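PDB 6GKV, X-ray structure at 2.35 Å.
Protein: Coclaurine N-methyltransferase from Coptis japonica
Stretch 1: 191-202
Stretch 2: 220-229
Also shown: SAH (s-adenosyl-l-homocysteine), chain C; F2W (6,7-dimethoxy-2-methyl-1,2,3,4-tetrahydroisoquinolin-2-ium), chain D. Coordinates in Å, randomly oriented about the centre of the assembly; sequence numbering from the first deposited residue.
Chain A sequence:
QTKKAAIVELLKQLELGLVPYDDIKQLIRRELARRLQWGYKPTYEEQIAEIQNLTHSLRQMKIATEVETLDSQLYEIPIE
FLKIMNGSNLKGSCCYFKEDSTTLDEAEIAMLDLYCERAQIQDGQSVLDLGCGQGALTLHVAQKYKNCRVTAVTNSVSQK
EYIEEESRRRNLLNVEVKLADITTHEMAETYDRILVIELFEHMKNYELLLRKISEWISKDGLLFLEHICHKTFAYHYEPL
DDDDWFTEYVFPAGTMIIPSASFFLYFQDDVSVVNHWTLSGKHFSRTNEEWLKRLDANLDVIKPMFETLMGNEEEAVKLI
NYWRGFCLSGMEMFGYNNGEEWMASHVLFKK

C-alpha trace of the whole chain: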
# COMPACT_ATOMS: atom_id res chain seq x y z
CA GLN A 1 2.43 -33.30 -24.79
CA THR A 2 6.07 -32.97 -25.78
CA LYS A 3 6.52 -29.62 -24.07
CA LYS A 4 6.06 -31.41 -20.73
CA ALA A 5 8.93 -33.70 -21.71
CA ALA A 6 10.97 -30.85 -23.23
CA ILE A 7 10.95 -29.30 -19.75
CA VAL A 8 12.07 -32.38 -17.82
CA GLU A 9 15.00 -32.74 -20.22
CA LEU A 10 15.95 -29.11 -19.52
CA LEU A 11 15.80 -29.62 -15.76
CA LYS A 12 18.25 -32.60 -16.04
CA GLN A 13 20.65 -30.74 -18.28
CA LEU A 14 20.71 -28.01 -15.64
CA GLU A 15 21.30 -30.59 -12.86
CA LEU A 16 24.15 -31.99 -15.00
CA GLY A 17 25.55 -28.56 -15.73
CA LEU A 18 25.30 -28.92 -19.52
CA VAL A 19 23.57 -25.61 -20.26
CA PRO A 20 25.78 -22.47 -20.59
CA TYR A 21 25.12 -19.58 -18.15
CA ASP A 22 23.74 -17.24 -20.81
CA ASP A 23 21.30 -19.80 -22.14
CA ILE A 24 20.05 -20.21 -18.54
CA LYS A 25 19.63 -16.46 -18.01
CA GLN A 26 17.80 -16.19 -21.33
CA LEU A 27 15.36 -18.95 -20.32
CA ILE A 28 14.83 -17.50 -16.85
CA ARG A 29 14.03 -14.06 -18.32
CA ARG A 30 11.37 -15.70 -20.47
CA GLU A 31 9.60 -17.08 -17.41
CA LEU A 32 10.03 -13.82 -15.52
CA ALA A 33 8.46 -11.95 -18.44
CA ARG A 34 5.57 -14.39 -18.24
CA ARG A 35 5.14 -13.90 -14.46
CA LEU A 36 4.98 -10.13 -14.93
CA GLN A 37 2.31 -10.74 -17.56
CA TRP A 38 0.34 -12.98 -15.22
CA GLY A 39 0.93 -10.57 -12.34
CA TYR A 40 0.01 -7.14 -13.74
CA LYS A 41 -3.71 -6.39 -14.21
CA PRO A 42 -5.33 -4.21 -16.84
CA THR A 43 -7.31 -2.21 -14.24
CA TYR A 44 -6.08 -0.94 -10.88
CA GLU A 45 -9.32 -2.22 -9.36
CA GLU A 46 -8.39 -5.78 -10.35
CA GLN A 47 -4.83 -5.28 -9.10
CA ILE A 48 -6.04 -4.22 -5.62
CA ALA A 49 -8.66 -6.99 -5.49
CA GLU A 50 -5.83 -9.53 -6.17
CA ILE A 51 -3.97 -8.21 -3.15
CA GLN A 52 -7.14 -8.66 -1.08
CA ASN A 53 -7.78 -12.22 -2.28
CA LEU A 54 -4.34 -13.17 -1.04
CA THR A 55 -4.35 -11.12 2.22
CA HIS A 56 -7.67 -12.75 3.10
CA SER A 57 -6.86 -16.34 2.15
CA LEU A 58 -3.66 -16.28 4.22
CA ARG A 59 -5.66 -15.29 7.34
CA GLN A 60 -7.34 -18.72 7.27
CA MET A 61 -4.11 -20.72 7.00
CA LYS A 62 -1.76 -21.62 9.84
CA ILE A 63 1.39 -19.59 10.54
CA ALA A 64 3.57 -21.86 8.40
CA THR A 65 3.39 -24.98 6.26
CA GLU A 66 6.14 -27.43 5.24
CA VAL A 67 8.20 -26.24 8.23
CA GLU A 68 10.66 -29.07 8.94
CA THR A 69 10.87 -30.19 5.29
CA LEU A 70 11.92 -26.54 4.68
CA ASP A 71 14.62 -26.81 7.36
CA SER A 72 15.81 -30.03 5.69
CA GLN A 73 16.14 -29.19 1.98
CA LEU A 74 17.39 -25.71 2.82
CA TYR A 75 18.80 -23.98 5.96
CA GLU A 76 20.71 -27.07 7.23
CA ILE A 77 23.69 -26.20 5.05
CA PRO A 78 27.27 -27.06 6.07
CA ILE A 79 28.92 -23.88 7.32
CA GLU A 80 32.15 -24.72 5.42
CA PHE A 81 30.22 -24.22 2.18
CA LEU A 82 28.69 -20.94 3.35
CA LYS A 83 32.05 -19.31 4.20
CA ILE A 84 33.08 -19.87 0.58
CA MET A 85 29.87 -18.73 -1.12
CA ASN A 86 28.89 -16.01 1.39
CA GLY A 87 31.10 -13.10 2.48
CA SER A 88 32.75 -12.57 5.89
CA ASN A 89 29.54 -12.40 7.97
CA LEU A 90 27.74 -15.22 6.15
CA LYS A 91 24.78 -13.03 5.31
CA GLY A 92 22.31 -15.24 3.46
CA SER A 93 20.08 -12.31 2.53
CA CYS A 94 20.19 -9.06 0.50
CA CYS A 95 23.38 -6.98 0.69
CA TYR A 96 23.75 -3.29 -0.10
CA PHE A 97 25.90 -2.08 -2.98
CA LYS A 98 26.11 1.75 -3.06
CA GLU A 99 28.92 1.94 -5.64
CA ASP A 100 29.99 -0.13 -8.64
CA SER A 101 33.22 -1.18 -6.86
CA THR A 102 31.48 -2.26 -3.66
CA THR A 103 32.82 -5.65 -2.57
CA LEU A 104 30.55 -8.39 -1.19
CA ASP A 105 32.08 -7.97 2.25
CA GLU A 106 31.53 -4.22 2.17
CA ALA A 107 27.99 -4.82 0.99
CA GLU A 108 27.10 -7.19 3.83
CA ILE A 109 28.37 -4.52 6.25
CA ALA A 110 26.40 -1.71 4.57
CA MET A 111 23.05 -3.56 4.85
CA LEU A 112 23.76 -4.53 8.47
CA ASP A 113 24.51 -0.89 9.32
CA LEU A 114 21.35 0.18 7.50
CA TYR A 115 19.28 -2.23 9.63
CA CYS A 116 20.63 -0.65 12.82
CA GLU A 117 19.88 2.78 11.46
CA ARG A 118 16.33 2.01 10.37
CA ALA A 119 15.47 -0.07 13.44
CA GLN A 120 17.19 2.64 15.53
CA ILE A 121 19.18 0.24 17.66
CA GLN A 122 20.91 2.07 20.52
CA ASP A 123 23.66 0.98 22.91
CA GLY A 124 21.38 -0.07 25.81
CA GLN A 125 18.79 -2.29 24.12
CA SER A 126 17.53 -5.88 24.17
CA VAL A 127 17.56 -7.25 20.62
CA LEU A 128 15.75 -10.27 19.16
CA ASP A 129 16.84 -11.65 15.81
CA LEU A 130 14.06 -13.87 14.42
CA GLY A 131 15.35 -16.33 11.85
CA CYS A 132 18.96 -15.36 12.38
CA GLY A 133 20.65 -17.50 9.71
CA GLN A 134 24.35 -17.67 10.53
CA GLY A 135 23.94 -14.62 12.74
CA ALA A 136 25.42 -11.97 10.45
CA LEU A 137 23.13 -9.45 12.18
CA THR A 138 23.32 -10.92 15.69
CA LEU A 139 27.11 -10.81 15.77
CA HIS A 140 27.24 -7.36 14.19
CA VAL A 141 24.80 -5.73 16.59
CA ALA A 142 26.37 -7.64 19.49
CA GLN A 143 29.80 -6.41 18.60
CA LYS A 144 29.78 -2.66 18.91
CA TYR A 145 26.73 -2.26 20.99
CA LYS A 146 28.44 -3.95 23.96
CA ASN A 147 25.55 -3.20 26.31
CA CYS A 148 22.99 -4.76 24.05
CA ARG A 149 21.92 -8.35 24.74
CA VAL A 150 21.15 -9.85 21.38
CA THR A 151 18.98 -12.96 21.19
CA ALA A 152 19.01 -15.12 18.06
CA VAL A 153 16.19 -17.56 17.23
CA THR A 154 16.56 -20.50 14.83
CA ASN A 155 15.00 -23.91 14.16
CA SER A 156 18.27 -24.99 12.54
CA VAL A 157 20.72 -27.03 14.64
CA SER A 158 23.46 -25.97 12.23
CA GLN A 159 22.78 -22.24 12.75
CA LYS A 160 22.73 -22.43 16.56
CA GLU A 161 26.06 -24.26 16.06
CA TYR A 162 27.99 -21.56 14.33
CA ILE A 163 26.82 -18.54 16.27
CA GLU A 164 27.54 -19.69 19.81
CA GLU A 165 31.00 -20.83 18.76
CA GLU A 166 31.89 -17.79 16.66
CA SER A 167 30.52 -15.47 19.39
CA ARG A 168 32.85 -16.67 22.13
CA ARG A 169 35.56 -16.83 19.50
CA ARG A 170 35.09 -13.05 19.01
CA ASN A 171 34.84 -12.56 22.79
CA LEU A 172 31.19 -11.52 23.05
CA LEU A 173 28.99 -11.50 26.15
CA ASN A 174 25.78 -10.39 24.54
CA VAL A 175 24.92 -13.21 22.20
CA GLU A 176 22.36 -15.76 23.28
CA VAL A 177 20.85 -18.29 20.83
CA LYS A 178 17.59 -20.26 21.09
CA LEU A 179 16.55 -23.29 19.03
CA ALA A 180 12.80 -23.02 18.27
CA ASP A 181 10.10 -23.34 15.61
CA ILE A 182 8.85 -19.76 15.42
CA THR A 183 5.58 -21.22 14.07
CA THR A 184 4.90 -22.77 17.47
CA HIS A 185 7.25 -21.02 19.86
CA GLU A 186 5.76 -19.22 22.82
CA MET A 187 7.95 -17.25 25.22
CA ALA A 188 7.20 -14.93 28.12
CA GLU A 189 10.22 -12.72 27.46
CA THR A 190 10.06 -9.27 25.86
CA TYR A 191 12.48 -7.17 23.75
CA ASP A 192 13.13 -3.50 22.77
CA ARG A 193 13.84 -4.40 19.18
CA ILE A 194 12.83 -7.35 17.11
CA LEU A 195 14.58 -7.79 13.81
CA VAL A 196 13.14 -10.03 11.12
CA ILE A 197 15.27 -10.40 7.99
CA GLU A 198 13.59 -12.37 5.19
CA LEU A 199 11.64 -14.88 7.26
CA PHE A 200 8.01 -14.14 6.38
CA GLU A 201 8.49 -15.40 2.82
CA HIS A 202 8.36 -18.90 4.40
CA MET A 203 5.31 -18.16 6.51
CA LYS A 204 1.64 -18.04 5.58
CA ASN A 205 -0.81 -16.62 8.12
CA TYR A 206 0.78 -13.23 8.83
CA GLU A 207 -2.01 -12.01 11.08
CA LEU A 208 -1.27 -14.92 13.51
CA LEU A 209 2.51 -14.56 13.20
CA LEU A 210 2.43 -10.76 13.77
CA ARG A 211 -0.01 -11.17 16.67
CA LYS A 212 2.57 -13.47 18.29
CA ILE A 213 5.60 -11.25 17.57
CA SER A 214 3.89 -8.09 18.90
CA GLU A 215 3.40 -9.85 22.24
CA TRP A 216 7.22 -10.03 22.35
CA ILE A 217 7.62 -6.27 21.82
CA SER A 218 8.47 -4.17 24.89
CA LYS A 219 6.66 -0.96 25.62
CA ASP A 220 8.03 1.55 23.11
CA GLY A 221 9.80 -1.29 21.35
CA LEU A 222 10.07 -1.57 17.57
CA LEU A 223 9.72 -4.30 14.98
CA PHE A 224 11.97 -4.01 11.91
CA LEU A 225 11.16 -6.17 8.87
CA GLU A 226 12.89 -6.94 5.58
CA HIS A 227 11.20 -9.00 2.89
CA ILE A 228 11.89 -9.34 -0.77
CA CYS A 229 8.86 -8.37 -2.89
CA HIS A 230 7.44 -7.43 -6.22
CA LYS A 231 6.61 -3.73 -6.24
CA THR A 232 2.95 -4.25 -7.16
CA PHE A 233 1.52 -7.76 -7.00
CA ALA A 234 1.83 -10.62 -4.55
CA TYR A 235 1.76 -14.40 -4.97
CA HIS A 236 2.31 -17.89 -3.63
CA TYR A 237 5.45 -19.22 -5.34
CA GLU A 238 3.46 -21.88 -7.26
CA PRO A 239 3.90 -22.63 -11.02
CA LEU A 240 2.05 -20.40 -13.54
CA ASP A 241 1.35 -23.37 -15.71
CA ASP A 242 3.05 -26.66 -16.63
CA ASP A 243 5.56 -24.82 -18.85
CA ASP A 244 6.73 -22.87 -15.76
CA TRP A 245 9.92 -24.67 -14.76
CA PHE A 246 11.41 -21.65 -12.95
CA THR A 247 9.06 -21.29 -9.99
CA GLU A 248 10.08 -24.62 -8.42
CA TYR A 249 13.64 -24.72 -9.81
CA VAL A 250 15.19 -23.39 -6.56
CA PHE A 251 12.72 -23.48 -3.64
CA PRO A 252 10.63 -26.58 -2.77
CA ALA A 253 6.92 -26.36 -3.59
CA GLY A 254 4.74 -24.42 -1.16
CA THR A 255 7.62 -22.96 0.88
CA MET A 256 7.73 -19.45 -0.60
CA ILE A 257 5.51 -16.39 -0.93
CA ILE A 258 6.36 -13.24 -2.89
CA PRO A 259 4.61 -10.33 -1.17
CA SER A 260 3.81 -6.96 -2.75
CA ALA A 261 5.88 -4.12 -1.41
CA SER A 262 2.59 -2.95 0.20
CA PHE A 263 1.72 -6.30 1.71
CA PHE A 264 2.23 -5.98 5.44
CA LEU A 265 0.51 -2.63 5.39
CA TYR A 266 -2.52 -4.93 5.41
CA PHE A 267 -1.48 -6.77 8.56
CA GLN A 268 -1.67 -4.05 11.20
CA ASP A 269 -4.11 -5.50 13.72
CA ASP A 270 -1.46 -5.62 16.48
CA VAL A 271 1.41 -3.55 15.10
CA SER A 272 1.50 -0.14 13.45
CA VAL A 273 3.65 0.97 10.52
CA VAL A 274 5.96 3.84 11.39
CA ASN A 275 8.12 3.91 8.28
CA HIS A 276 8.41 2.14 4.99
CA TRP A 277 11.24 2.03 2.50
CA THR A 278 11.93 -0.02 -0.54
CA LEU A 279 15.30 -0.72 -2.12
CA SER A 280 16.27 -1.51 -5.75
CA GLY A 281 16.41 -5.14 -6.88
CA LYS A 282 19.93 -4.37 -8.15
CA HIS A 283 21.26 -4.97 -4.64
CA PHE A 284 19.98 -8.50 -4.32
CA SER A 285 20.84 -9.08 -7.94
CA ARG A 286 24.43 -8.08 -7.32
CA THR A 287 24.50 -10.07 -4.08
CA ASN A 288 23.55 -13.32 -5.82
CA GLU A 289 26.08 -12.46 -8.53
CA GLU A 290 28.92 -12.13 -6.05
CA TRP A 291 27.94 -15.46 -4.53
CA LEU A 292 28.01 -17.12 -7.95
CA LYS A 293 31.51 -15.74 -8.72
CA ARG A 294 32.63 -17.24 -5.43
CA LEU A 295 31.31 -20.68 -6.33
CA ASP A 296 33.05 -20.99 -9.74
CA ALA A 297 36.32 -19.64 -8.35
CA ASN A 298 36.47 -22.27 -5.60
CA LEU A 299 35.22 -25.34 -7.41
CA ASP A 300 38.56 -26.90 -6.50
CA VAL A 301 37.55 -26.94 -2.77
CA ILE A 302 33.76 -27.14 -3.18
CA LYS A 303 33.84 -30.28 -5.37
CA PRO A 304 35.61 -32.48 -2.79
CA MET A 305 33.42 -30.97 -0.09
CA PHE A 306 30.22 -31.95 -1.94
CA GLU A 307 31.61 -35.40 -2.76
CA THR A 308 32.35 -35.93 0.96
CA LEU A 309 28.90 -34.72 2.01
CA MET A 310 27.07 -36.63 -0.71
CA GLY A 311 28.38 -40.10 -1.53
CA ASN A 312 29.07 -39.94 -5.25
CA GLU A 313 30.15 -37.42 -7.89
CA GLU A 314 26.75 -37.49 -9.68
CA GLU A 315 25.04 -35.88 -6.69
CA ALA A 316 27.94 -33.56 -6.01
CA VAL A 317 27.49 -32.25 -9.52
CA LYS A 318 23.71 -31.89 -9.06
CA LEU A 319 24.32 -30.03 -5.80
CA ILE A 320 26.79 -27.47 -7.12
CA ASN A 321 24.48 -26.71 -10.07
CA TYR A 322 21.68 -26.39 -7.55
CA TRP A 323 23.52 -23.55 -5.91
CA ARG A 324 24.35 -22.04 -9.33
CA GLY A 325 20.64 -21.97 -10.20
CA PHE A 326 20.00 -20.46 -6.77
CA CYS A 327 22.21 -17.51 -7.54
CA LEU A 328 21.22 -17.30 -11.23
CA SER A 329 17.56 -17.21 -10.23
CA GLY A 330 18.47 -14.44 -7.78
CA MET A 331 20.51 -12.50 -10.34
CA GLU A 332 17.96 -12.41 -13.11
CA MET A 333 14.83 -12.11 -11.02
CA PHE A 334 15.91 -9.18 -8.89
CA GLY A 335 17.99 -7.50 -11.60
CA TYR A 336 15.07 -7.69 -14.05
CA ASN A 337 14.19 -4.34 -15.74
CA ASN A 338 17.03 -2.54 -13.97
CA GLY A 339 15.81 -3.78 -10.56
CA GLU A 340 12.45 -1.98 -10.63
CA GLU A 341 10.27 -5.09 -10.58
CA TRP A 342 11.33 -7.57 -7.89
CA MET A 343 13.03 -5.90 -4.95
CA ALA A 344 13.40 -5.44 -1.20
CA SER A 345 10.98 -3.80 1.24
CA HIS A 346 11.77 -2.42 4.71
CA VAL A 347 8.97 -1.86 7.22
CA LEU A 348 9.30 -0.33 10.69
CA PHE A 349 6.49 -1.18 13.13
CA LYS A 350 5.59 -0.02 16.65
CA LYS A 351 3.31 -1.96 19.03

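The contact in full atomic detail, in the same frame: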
# COMPACT_ATOMS: atom_id res chain seq x y z
N TYR A 191 11.27 -7.80 24.31
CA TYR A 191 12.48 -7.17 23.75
C TYR A 191 12.27 -5.76 23.16
O TYR A 191 11.22 -5.49 22.60
CB TYR A 191 13.07 -8.07 22.65
CG TYR A 191 13.48 -9.46 23.09
CD1 TYR A 191 12.55 -10.50 23.14
CD2 TYR A 191 14.79 -9.74 23.44
CE1 TYR A 191 12.92 -11.77 23.54
CE2 TYR A 191 15.17 -11.00 23.83
CZ TYR A 191 14.23 -12.02 23.88
OH TYR A 191 14.62 -13.28 24.27
N ASP A 192 13.27 -4.89 23.25
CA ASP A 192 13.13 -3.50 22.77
C ASP A 192 13.12 -3.44 21.25
O ASP A 192 12.56 -2.52 20.65
CB ASP A 192 14.27 -2.61 23.26
CG ASP A 192 14.33 -2.50 24.76
OD1 ASP A 192 13.26 -2.51 25.42
OD2 ASP A 192 15.47 -2.42 25.28
N ARG A 193 13.79 -4.40 20.63
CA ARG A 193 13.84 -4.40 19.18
C ARG A 193 13.89 -5.81 18.66
O ARG A 193 14.70 -6.63 19.07
CB ARG A 193 15.02 -3.57 18.70
CG ARG A 193 14.59 -2.13 18.34
CD ARG A 193 15.60 -1.10 18.76
NE ARG A 193 15.15 0.27 18.52
CZ ARG A 193 14.35 0.97 19.33
NH1 ARG A 193 13.88 0.42 20.44
NH2 ARG A 193 14.03 2.21 19.02
N ILE A 194 12.93 -6.08 17.77
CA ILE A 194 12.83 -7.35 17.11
C ILE A 194 13.14 -7.15 15.65
O ILE A 194 12.51 -6.34 14.97
CB ILE A 194 11.44 -7.96 17.26
CG1 ILE A 194 11.11 -8.10 18.75
CG2 ILE A 194 11.38 -9.33 16.54
CD1 ILE A 194 9.68 -8.49 19.00
N LEU A 195 14.13 -7.89 15.18
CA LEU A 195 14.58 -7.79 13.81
C LEU A 195 14.21 -9.05 13.07
O LEU A 195 14.51 -10.15 13.53
CB LEU A 195 16.08 -7.57 13.78
CG LEU A 195 16.53 -6.36 14.60
CD1 LEU A 195 18.03 -6.38 14.76
CD2 LEU A 195 16.10 -5.10 13.90
N VAL A 196 13.55 -8.90 11.93
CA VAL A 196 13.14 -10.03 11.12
C VAL A 196 13.62 -9.87 9.68
O VAL A 196 12.99 -9.15 8.90
CB VAL A 196 11.61 -10.20 11.13
CG1 VAL A 196 11.22 -11.51 10.41
CG2 VAL A 196 11.07 -10.23 12.55
N ILE A 197 14.70 -10.55 9.33
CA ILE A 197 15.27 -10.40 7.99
C ILE A 197 14.96 -11.60 7.09
O ILE A 197 15.61 -12.63 7.15
CB ILE A 197 16.80 -10.20 8.05
CG1 ILE A 197 17.12 -9.12 9.08
CG2 ILE A 197 17.37 -9.81 6.65
CD1 ILE A 197 16.40 -7.81 8.84
N GLU A 198 13.95 -11.42 6.25
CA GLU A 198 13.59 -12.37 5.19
C GLU A 198 13.19 -13.71 5.79
O GLU A 198 13.80 -14.72 5.51
CB GLU A 198 14.74 -12.52 4.18
CG GLU A 198 14.97 -11.23 3.38
CD GLU A 198 16.00 -11.37 2.27
OE1 GLU A 198 16.27 -12.51 1.83
OE2 GLU A 198 16.55 -10.33 1.85
N LEU A 199 12.15 -13.68 6.62
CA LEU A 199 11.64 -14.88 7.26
C LEU A 199 10.21 -15.15 6.81
O LEU A 199 9.83 -16.30 6.57
CB LEU A 199 11.68 -14.73 8.78
CG LEU A 199 10.95 -15.82 9.57
CD1 LEU A 199 11.74 -17.13 9.53
CD2 LEU A 199 10.69 -15.37 11.00
N PHE A 200 9.44 -14.08 6.68
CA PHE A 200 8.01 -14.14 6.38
C PHE A 200 7.68 -14.80 5.06
O PHE A 200 6.60 -15.37 4.91
CB PHE A 200 7.40 -12.72 6.37
CG PHE A 200 7.12 -12.17 7.74
CD1 PHE A 200 7.86 -12.57 8.84
CD2 PHE A 200 6.06 -11.29 7.93
CE1 PHE A 200 7.58 -12.08 10.13
CE2 PHE A 200 5.76 -10.80 9.22
CZ PHE A 200 6.52 -11.19 10.31
N GLU A 201 8.62 -14.72 4.12
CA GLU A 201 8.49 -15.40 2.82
C GLU A 201 8.21 -16.91 2.94
O GLU A 201 7.70 -17.53 2.00
CB GLU A 201 9.75 -15.17 1.98
CG GLU A 201 9.95 -13.71 1.50
CD GLU A 201 10.85 -12.89 2.41
OE1 GLU A 201 10.77 -13.04 3.64
OE2 GLU A 201 11.68 -12.12 1.88
N HIS A 202 8.56 -17.48 4.09
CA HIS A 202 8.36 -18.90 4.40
C HIS A 202 7.11 -19.16 5.22
O HIS A 202 6.73 -20.30 5.47
CB HIS A 202 9.57 -19.43 5.16
CG HIS A 202 10.85 -19.36 4.39
ND1 HIS A 202 11.01 -19.95 3.16
CD2 HIS A 202 12.03 -18.78 4.69
CE1 HIS A 202 12.24 -19.74 2.73
NE2 HIS A 202 12.88 -19.03 3.64
N ASP A 220 7.19 0.66 23.91
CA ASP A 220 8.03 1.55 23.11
C ASP A 220 9.13 0.80 22.37
O ASP A 220 10.17 1.36 22.04
CB ASP A 220 8.65 2.64 23.99
CG ASP A 220 7.61 3.48 24.70
OD1 ASP A 220 6.41 3.11 24.70
OD2 ASP A 220 8.01 4.52 25.26
N GLY A 221 8.90 -0.49 22.15
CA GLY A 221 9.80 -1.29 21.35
C GLY A 221 9.41 -1.21 19.89
O GLY A 221 8.28 -0.84 19.57
N LEU A 222 10.34 -1.57 19.01
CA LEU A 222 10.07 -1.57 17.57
C LEU A 222 10.24 -2.94 16.96
O LEU A 222 10.94 -3.80 17.50
CB LEU A 222 10.97 -0.57 16.85
CG LEU A 222 10.92 0.84 17.45
CD1 LEU A 222 11.76 1.82 16.67
CD2 LEU A 222 9.48 1.31 17.54
N LEU A 223 9.57 -3.14 15.84
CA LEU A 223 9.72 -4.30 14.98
C LEU A 223 10.27 -3.84 13.63
O LEU A 223 9.62 -3.05 12.94
CB LEU A 223 8.39 -5.02 14.78
CG LEU A 223 8.45 -6.10 13.69
CD1 LEU A 223 9.46 -7.16 14.08
CD2 LEU A 223 7.08 -6.73 13.40
N PHE A 224 11.46 -4.31 13.25
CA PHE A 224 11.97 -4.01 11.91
C PHE A 224 11.94 -5.24 11.00
O PHE A 224 12.44 -6.32 11.35
CB PHE A 224 13.39 -3.46 11.98
CG PHE A 224 13.99 -3.22 10.62
CD1 PHE A 224 13.62 -2.12 9.85
CD2 PHE A 224 14.91 -4.11 10.08
CE1 PHE A 224 14.16 -1.91 8.59
CE2 PHE A 224 15.45 -3.91 8.82
CZ PHE A 224 15.08 -2.80 8.08
N LEU A 225 11.35 -5.07 9.82
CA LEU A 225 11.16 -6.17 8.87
C LEU A 225 11.78 -5.93 7.50
O LEU A 225 11.59 -4.89 6.91
CB LEU A 225 9.67 -6.44 8.69
CG LEU A 225 9.31 -7.43 7.58
CD1 LEU A 225 9.81 -8.79 7.98
CD2 LEU A 225 7.81 -7.45 7.35
N GLU A 226 12.50 -6.92 6.99
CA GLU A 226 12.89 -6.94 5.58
C GLU A 226 12.29 -8.16 4.88
O GLU A 226 12.37 -9.29 5.39
CB GLU A 226 14.42 -6.95 5.43
CG GLU A 226 14.87 -6.91 3.95
CD GLU A 226 16.39 -7.07 3.78
OE1 GLU A 226 17.13 -6.09 3.97
OE2 GLU A 226 16.85 -8.19 3.45
N HIS A 227 11.66 -7.92 3.73
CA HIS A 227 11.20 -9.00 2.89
C HIS A 227 11.43 -8.64 1.45
O HIS A 227 11.28 -7.49 1.07
CB HIS A 227 9.73 -9.30 3.11
CG HIS A 227 8.83 -8.15 2.81
ND1 HIS A 227 8.18 -8.01 1.60
CD2 HIS A 227 8.44 -7.10 3.56
CE1 HIS A 227 7.44 -6.92 1.62
NE2 HIS A 227 7.57 -6.34 2.80
N ILE A 228 11.79 -9.62 0.63
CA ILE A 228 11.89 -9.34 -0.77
C ILE A 228 10.44 -9.21 -1.26
O ILE A 228 9.53 -9.67 -0.57
CB ILE A 228 12.68 -10.44 -1.51
CG1 ILE A 228 12.13 -11.82 -1.17
CG2 ILE A 228 14.13 -10.37 -1.09
CD1 ILE A 228 10.97 -12.26 -2.02
N CYS A 229 10.22 -8.57 -2.40
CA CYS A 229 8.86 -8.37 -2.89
C CYS A 229 8.83 -8.15 -4.39
O CYS A 229 9.89 -8.02 -5.02
CB CYS A 229 8.23 -7.17 -2.20
SG CYS A 229 9.06 -5.65 -2.67
N SAH C . 18.01 -13.86 8.57
CA SAH C . 19.18 -14.56 8.07
CB SAH C . 18.78 -15.70 7.14
CG SAH C . 17.53 -15.46 6.30
SD SAH C . 17.03 -16.97 5.42
C SAH C . 20.13 -13.63 7.34
O SAH C . 19.70 -12.52 6.99
OXT SAH C . 21.30 -13.95 7.09
C5' SAH C . 15.65 -17.31 6.53
C4' SAH C . 16.06 -17.68 7.96
O4' SAH C . 14.91 -17.98 8.75
C3' SAH C . 16.95 -18.91 8.02
O3' SAH C . 17.90 -18.74 9.04
C2' SAH C . 16.04 -20.04 8.44
O2' SAH C . 16.78 -20.96 9.20
C1' SAH C . 14.99 -19.30 9.26
N9 SAH C . 13.66 -19.96 9.26
C8 SAH C . 12.91 -20.37 8.18
N7 SAH C . 11.76 -20.93 8.64
C5 SAH C . 11.77 -20.88 10.00
C6 SAH C . 10.87 -21.32 10.98
N6 SAH C . 9.72 -21.91 10.64
N1 SAH C . 11.17 -21.13 12.31
C2 SAH C . 12.37 -20.52 12.67
N3 SAH C . 13.25 -20.10 11.70
C4 SAH C . 12.96 -20.28 10.39
CAM F2W D . 17.83 -16.32 -4.87
OAK F2W D . 16.42 -15.98 -4.88
CAB F2W D . 15.96 -15.82 -3.59
CAA F2W D . 16.79 -15.92 -2.47
CAF F2W D . 16.22 -15.74 -1.21
CAJ F2W D . 16.96 -15.78 -0.04
CAI F2W D . 16.20 -16.11 1.29
NAH F2W D . 15.18 -15.06 1.39
CAO F2W D . 14.33 -15.56 2.49
CAG F2W D . 14.40 -15.36 0.18
CAE F2W D . 14.89 -15.40 -1.09
CAD F2W D . 14.07 -15.34 -2.21
CAC F2W D . 14.62 -15.51 -3.46
OAL F2W D . 13.91 -15.46 -4.63
CAN F2W D . 12.51 -15.14 -4.58
O HOH W 1 10.63 -11.26 6.10

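Residues 193-197 and 221-229 run side by side as parallel strands, their axes 4.9 Å apart and only 2° from parallel, and a ladder of backbone hydrogen bonds joins them. Leu222 N donates to Asp192 O (2.9 Å), Ile194 N to Leu222 O (3.0 Å), Phe224 N to Ile194 O (2.9 Å), Val196 N to Phe224 O (2.9 Å) and Glu226 N to Val196 O (3.0 Å). A last rung, Glu198 N to Glu226 O (2.8 Å), carries the pairing past the end of the first strand. At the other end, a CB on Gly221 would lie 3.0 Å from Asp192 O and 3.2 Å from Tyr191 O, so glycine suits this close approach.

In the 3-10 segment 200-202, the CA-to-CB bond of Glu201 points toward the second strand. Its carboxylate takes the place of a backbone acceptor, receiving Ile228 N at OE2 (2.8 Å). Water 1 bridges the two stretches, donating to Glu226 O (2.7 Å) and Glu201 OE1 (3.0 Å) and accepting from Leu199 N (2.9 Å). Nearby, Glu198 OE2 and Glu226 OE2 lie 2.7 Å apart, close enough that one of these buried acids is probably protonated. Glu198 OE1 accepts from NAH of the bound tetrahydroisoquinolinium (2.8 Å), linking the strand pair to the ligand.

Side chains alternate between the two faces of the sheet. On one, Ile194, Val196, Leu223 and Leu225 form a wholly apolar layer: Leu223 CD1 reaches both Ile194 CG2 and Val196 CG2 (3.8 Å each), and Leu225 CD1 sits over the Phe200 ring, 4.3 Å from its centroid. The other face changes character along its length. Leu222 CD1 covers a face of the Arg193 guanidinium, 3.3 Å from NH2, at the partly exposed end; Leu195 CD2 then packs on Phe224 CB (3.7 Å), Ile197 CD1 meets the ring edge at Phe224 CE2 (4.0 Å), and the face ends at Glu226, whose OE2 lies 3.6 Å from Ile197 CG2. The contact buries 852 Å² between the stretches, both sides summed.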